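Local coordinates for adenine phosphoribosyltransferase, putative (Trypanosoma brucei brucei, PDB 5VN4), which probably catalyses the transfer of a phosphoribosyl group from 5-phospho-alpha-D-ribose 1-diphosphate to adenine, yielding AMP and diphosphate in purine salvage, at residues T82-F87 / M97-L102. Residues are numbered along the deposited sequence; the frame is centred on the assembly and turned at random. Where two conformers were deposited one is given.
Sequences THILGF and MIAVEL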
ATOM      1  N   THR A  82      -3.038 -17.701  -8.945  1.00 18.16           N
ATOM      2  CA  THR A  82      -2.293 -18.152  -7.777  1.00 17.55           C
ATOM      3  C   THR A  82      -1.663 -17.023  -6.971  1.00 15.95           C
ATOM      4  O   THR A  82      -1.377 -17.223  -5.786  1.00 17.42           O
ATOM      5  CB  THR A  82      -1.187 -19.146  -8.177  1.00 17.94           C
ATOM      6  OG1 THR A  82      -0.241 -18.501  -9.036  1.00 17.87           O
ATOM      7  CG2 THR A  82      -1.773 -20.386  -8.873  1.00 19.34           C
ATOM      8  N   HIS A  83      -1.440 -15.854  -7.575  1.00 16.44           N
ATOM      9  CA  HIS A  83      -0.772 -14.747  -6.905  1.00 16.32           C
ATOM     10  C   HIS A  83      -1.262 -13.437  -7.498  1.00 14.04           C
ATOM     11  O   HIS A  83      -1.535 -13.350  -8.696  1.00 14.26           O
ATOM     12  CB  HIS A  83       0.746 -14.763  -7.143  1.00 17.26           C
ATOM     13  CG  HIS A  83       1.437 -15.989  -6.645  1.00 16.76           C
ATOM     14  ND1 HIS A  83       1.348 -17.205  -7.285  1.00 17.89           N
ATOM     15  CD2 HIS A  83       2.257 -16.176  -5.585  1.00 16.99           C
ATOM     16  CE1 HIS A  83       2.066 -18.096  -6.625  1.00 17.61           C
ATOM     17  NE2 HIS A  83       2.632 -17.497  -5.594  1.00 17.96           N
ATOM     18  N   ILE A  84      -1.341 -12.411  -6.652  1.00 13.56           N
ATOM     19  CA  ILE A  84      -1.479 -11.027  -7.096  1.00 13.32           C
ATOM     20  C   ILE A  84      -0.189 -10.301  -6.746  1.00 13.41           C
ATOM     21  O   ILE A  84       0.275 -10.366  -5.600  1.00 14.09           O
ATOM     22  CB  ILE A  84      -2.695 -10.339  -6.449  1.00 14.04           C
ATOM     23  CG1 ILE A  84      -3.986 -11.034  -6.905  1.00 16.63           C
ATOM     24  CG2 ILE A  84      -2.702  -8.833  -6.759  1.00 14.19           C
ATOM     25  CD1 ILE A  84      -5.207 -10.518  -6.234  1.00 17.54           C
ATOM     26  N   LEU A  85       0.403  -9.640  -7.741  1.00 12.98           N
ATOM     27  CA  LEU A  85       1.633  -8.869  -7.589  1.00 11.83           C
ATOM     28  C   LEU A  85       1.258  -7.404  -7.741  1.00 11.29           C
ATOM     29  O   LEU A  85       0.685  -7.027  -8.768  1.00 12.50           O
ATOM     30  CB  LEU A  85       2.626  -9.243  -8.692  1.00 13.51           C
ATOM     31  CG  LEU A  85       3.506 -10.483  -8.490  1.00 14.88           C
ATOM     32  CD1 LEU A  85       2.681 -11.724  -8.188  1.00 15.98           C
ATOM     33  CD2 LEU A  85       4.354 -10.692  -9.737  1.00 17.59           C
ATOM     34  N   GLY A  86       1.563  -6.586  -6.736  1.00 10.99           N
ATOM     35  CA  GLY A  86       1.191  -5.182  -6.751  1.00 10.89           C
ATOM     36  C   GLY A  86       2.379  -4.258  -6.561  1.00 10.16           C
ATOM     37  O   GLY A  86       3.327  -4.580  -5.840  1.00 11.65           O
ATOM     38  N   PHE A  87       2.307  -3.086  -7.197  1.00 10.97           N
ATOM     39  CA  PHE A  87       3.421  -2.144  -7.215  1.00 10.72           C
ATOM     40  C   PHE A  87       3.411  -1.184  -6.028  1.00 11.06           C
ATOM     41  O   PHE A  87       2.388  -0.572  -5.710  1.00 11.75           O
ATOM     42  CB  PHE A  87       3.400  -1.307  -8.488  1.00 11.47           C
ATOM     43  CG  PHE A  87       3.676  -2.077  -9.734  1.00 11.50           C
ATOM     44  CD1 PHE A  87       4.980  -2.261 -10.182  1.00 12.32           C
ATOM     45  CD2 PHE A  87       2.635  -2.607 -10.473  1.00 12.01           C
ATOM     46  CE1 PHE A  87       5.231  -2.951 -11.353  1.00 12.52           C
ATOM     47  CE2 PHE A  87       2.885  -3.313 -11.643  1.00 12.72           C
ATOM     48  CZ  PHE A  87       4.181  -3.473 -12.083  1.00 13.12           C
ATOM     49  N   MET A  97      -6.687  -6.309  -0.410  1.00 12.99           N
ATOM     50  CA  MET A  97      -8.099  -6.570  -0.133  1.00 13.70           C
ATOM     51  C   MET A  97      -8.695  -7.555  -1.132  1.00 13.55           C
ATOM     52  O   MET A  97      -9.664  -8.249  -0.808  1.00 15.71           O
ATOM     53  CB  MET A  97      -8.901  -5.269  -0.101  1.00 14.71           C
ATOM     54  CG  MET A  97      -9.060  -4.585  -1.461  1.00 14.64           C
ATOM     55  SD  MET A  97      -9.797  -2.952  -1.273  1.00 14.45           S
ATOM     56  CE  MET A  97      -9.782  -2.411  -2.978  1.00 14.37           C
ATOM     57  N   ILE A  98      -8.136  -7.628  -2.339  1.00 13.08           N
ATOM     58  CA  ILE A  98      -8.564  -8.626  -3.315  1.00 13.25           C
ATOM     59  C   ILE A  98      -7.965  -9.985  -2.985  1.00 14.06           C
ATOM     60  O   ILE A  98      -8.671 -11.001  -2.941  1.00 14.98           O
ATOM     61  CB  ILE A  98      -8.196  -8.163  -4.738  1.00 12.89           C
ATOM     62  CG1 ILE A  98      -8.913  -6.851  -5.065  1.00 12.62           C
ATOM     63  CG2 ILE A  98      -8.536  -9.241  -5.763  1.00 14.59           C
ATOM     64  CD1 ILE A  98      -8.286  -6.089  -6.226  1.00 12.79           C
ATOM     65  N   ALA A  99      -6.655 -10.006  -2.713  1.00 14.70           N
ATOM     66  CA  ALA A  99      -5.952 -11.258  -2.456  1.00 14.85           C
ATOM     67  C   ALA A  99      -6.515 -11.996  -1.247  1.00 15.55           C
ATOM     68  O   ALA A  99      -6.587 -13.231  -1.247  1.00 16.55           O
ATOM     69  CB  ALA A  99      -4.463 -10.986  -2.258  1.00 15.10           C
ATOM     70  N   VAL A 100      -6.908 -11.268  -0.195  1.00 16.33           N
ATOM     71  CA  VAL A 100      -7.407 -11.949   0.992  0.58 17.65           C
ATOM     72  C   VAL A 100      -8.704 -12.692   0.687  1.00 18.63           C
ATOM     73  O   VAL A 100      -8.910 -13.811   1.171  1.00 20.17           O
ATOM     74  CB  VAL A 100      -7.509 -10.991   2.196  0.58 18.46           C
ATOM     75  CG1 VAL A 100      -8.624  -9.977   2.007  0.58 18.25           C
ATOM     76  CG2 VAL A 100      -7.690 -11.777   3.487  0.58 19.70           C
ATOM     77  N   GLU A 101      -9.582 -12.110  -0.133  1.00 18.27           N
ATOM     78  CA  GLU A 101     -10.834 -12.792  -0.451  1.00 20.51           C
ATOM     79  C   GLU A 101     -10.620 -13.960  -1.399  1.00 19.97           C
ATOM     80  O   GLU A 101     -11.376 -14.937  -1.358  1.00 21.77           O
ATOM     81  CB  GLU A 101     -11.839 -11.821  -1.065  1.00 21.51           C
ATOM     82  CG  GLU A 101     -12.121 -10.594  -0.230  1.00 22.96           C
ATOM     83  CD  GLU A 101     -12.691 -10.923   1.127  1.00 25.22           C
ATOM     84  OE1 GLU A 101     -13.312 -11.999   1.289  1.00 26.08           O
ATOM     85  OE2 GLU A 101     -12.518 -10.092   2.039  1.00 27.10           O
ATOM     86  N   LEU A 102      -9.626 -13.868  -2.280  1.00 20.23           N
ATOM     87  CA  LEU A 102      -9.289 -14.977  -3.158  1.00 19.59           C
ATOM     88  C   LEU A 102      -8.430 -16.022  -2.466  1.00 20.89           C
ATOM     89  O   LEU A 102      -8.211 -17.094  -3.038  1.00 22.41           O
ATOM     90  CB  LEU A 102      -8.553 -14.453  -4.391  1.00 19.33           C
ATOM     91  CG  LEU A 102      -9.352 -13.544  -5.327  1.00 19.48           C
ATOM     92  CD1 LEU A 102      -8.434 -12.999  -6.404  1.00 20.52           C
ATOM     93  CD2 LEU A 102     -10.517 -14.306  -5.950  1.00 19.86           C
TER
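I84 meets helix residues I98, A99 and L102 through a single methyl, CD1. I84 CD1 lies 3.6 Å from I98 CG2; the two side chains cross at about a right angle, and the contact is between the end methyl of I84 and the branch methyl of I98. The same I84 CD1 is 4.1 Å from A99 CB and 4.1 Å from L102 CD1, which sets it against three side chains spanning one turn of the helix, I98 to L102; it also comes within 3.8 Å of A99 N, close to the helix backbone. An extended chain explains this reach: with chi2 at 175°, CD1 stands anti to CA, and the end methyl is carried far from the strand backbone toward the helix. The backbones come nearest here, I84 CA and A99 CA being 6.4 Å apart, consistent with the small side chain of A99. Strand 83-87 and the helix segment run antiparallel at 172°, with axes 9.0 Å apart, the arrangement of a beta-alpha-beta crossover leading to strand 106-109. I84 is held beside that strand, which runs parallel to its own, by backbone hydrogen bonds to P105 and V107, while its side chain and that of I98 both rest on I153 of the adjacent strand. On the helix, I98 also packs against F70 of helix 60-75. The side chain of I84 lies about 14 Å from the bound ribose-5-phosphate. The side-chain contacts are all apolar and largely buried, joining helix to sheet in the phosphoribosyltransferase core by van der Waals packing.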